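Local coordinates for protein apical membrane antigen AMA1 (Toxoplasma gondii ME49, PDB 4YIV) that takes part in host cell invasion as a microneme protein of the moving junction, the ring formed between the apical tip of the parasite and the host cell membrane, at residues L323-A328 with Q392-S397. Sequence-based numbering, arbitrary orientation.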
loop_
_atom_site.group_PDB
_atom_site.type_symbol
_atom_site.label_atom_id
_atom_site.label_comp_id
_atom_site.label_asym_id
_atom_site.label_seq_id
_atom_site.Cartn_x
_atom_site.Cartn_y
_atom_site.Cartn_z
ATOM N N LEU A 323 -1.393 13.612 -16.483
ATOM C CA LEU A 323 -1.564 14.470 -15.328
ATOM C C LEU A 323 -2.053 15.820 -15.757
ATOM O O LEU A 323 -1.727 16.298 -16.844
ATOM C CB LEU A 323 -0.249 14.658 -14.567
ATOM C CG LEU A 323 0.482 13.424 -14.059
ATOM C CD1 LEU A 323 1.851 13.802 -13.490
ATOM C CD2 LEU A 323 -0.396 12.747 -13.018
ATOM N N VAL A 324 -2.794 16.452 -14.870
ATOM C CA VAL A 324 -3.260 17.807 -15.070
ATOM C C VAL A 324 -2.674 18.637 -13.951
ATOM O O VAL A 324 -2.819 18.285 -12.783
ATOM C CB VAL A 324 -4.808 17.875 -15.078
ATOM C CG1 VAL A 324 -5.328 19.321 -14.934
ATOM C CG2 VAL A 324 -5.342 17.204 -16.329
ATOM N N SER A 325 -2.002 19.739 -14.303
ATOM C CA SER A 325 -1.417 20.641 -13.302
ATOM C C SER A 325 -2.470 21.319 -12.455
ATOM O O SER A 325 -3.478 21.794 -12.967
ATOM C CB SER A 325 -0.558 21.715 -13.987
ATOM O OG SER A 325 0.185 21.136 -15.033
ATOM N N ASP A 326 -2.211 21.406 -11.157
ATOM C CA ASP A 326 -3.107 22.086 -10.236
ATOM C C ASP A 326 -2.359 22.248 -8.933
ATOM O O ASP A 326 -2.180 21.294 -8.193
ATOM C CB ASP A 326 -4.402 21.296 -10.023
ATOM C CG ASP A 326 -5.319 21.926 -8.978
ATOM O OD1 ASP A 326 -4.976 23.011 -8.442
ATOM O OD2 ASP A 326 -6.391 21.341 -8.672
ATOM N N SER A 327 -1.914 23.463 -8.651
ATOM C CA SER A 327 -1.019 23.688 -7.532
ATOM C C SER A 327 -1.660 23.342 -6.181
ATOM O O SER A 327 -0.955 23.063 -5.203
ATOM C CB SER A 327 -0.541 25.157 -7.553
ATOM O OG SER A 327 -1.639 26.049 -7.359
ATOM N N ALA A 328 -2.988 23.326 -6.133
ATOM C CA ALA A 328 -3.720 23.088 -4.900
ATOM C C ALA A 328 -4.064 21.591 -4.707
ATOM O O ALA A 328 -4.550 21.203 -3.653
ATOM C CB ALA A 328 -4.984 23.905 -4.884
ATOM N N GLN A 392 8.865 23.415 -14.544
ATOM C CA GLN A 392 8.014 22.266 -14.279
ATOM C C GLN A 392 6.914 22.157 -15.321
ATOM O O GLN A 392 6.269 23.149 -15.650
ATOM C CB GLN A 392 7.408 22.391 -12.885
ATOM C CG GLN A 392 7.487 21.140 -12.058
ATOM C CD GLN A 392 6.825 21.326 -10.709
ATOM O OE1 GLN A 392 6.814 22.431 -10.150
ATOM N NE2 GLN A 392 6.261 20.243 -10.179
ATOM N N ILE A 393 6.682 20.950 -15.824
ATOM C CA ILE A 393 5.643 20.744 -16.829
ATOM C C ILE A 393 4.257 21.169 -16.380
ATOM O O ILE A 393 3.778 20.754 -15.316
ATOM C CB ILE A 393 5.557 19.293 -17.245
ATOM C CG1 ILE A 393 6.935 18.846 -17.711
ATOM C CG2 ILE A 393 4.480 19.121 -18.330
ATOM C CD1 ILE A 393 6.936 17.596 -18.509
ATOM N N GLN A 394 3.638 22.008 -17.206
ATOM C CA GLN A 394 2.228 22.331 -17.099
ATOM C C GLN A 394 1.471 21.448 -18.078
ATOM O O GLN A 394 2.006 21.036 -19.115
ATOM C CB GLN A 394 1.930 23.792 -17.408
ATOM C CG GLN A 394 2.548 24.786 -16.483
ATOM C CD GLN A 394 1.862 24.853 -15.140
ATOM O OE1 GLN A 394 0.933 25.645 -14.942
ATOM N NE2 GLN A 394 2.328 24.038 -14.198
ATOM N N SER A 395 0.226 21.158 -17.717
ATOM C CA SER A 395 -0.685 20.366 -18.527
ATOM C C SER A 395 -2.077 20.733 -18.079
ATOM O O SER A 395 -2.448 20.453 -16.940
ATOM C CB SER A 395 -0.436 18.873 -18.353
ATOM O OG SER A 395 -1.522 18.106 -18.864
ATOM N N THR A 396 -2.828 21.397 -18.952
ATOM C CA THR A 396 -4.164 21.877 -18.620
ATOM C C THR A 396 -5.035 21.924 -19.861
ATOM O O THR A 396 -4.594 21.589 -20.962
ATOM C CB THR A 396 -4.151 23.288 -18.000
ATOM O OG1 THR A 396 -3.503 24.195 -18.905
ATOM C CG2 THR A 396 -3.442 23.305 -16.645
ATOM N N SER A 397 -6.280 22.335 -19.656
ATOM C CA SER A 397 -7.235 22.520 -20.741
ATOM C C SER A 397 -7.669 23.978 -20.822
ATOM O O SER A 397 -8.024 24.591 -19.806
ATOM C CB SER A 397 -8.452 21.618 -20.547
ATOM O OG SER A 397 -8.229 20.363 -21.165
#
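Two edge strands of separate three-stranded antiparallel sheets, 322-326 and 392-397, meet in the ectodomain of AMA1 at a crossing of 98°, and illustrate how sheets can be joined by a few bonds at a near-perpendicular crossing, not by continuous strand pairing. The join centres on Ser325 and Ser395. The backbone N of Ser325 donates to Ser395 O over 2.8 Å, arriving in the carbonyl plane. Each serine hydroxyl bonds to a backbone atom of the other strand. Ser325 turns OG anti to its own carbonyl carbon and beside its backbone N, and that OG accepts from Ser395 N at 2.7 Å, a short but distinctly bent bond with an angle of 137° at the hydrogen. Ser395 O has a further neighbour, the CA of Val324 at 3.3 Å, in a C-H...O contact. Around these polar links, the bent chain of Gln394 has NE2 3.7 Å from Ser325 CB, and Thr396 CG2 lies 4.0 Å from Ser325 O. Within its own sheet, backbone bonds tie Val324 to Arg237 and Asp326 to Gly235. Ser395 is also the donor in a second bond: its OG, which has another partner in Gln384 NE2 of the neighbouring strand 384-389, reaches Leu323 O over 2.7 Å in the carbonyl plane, with a C=O...OG angle of 159°.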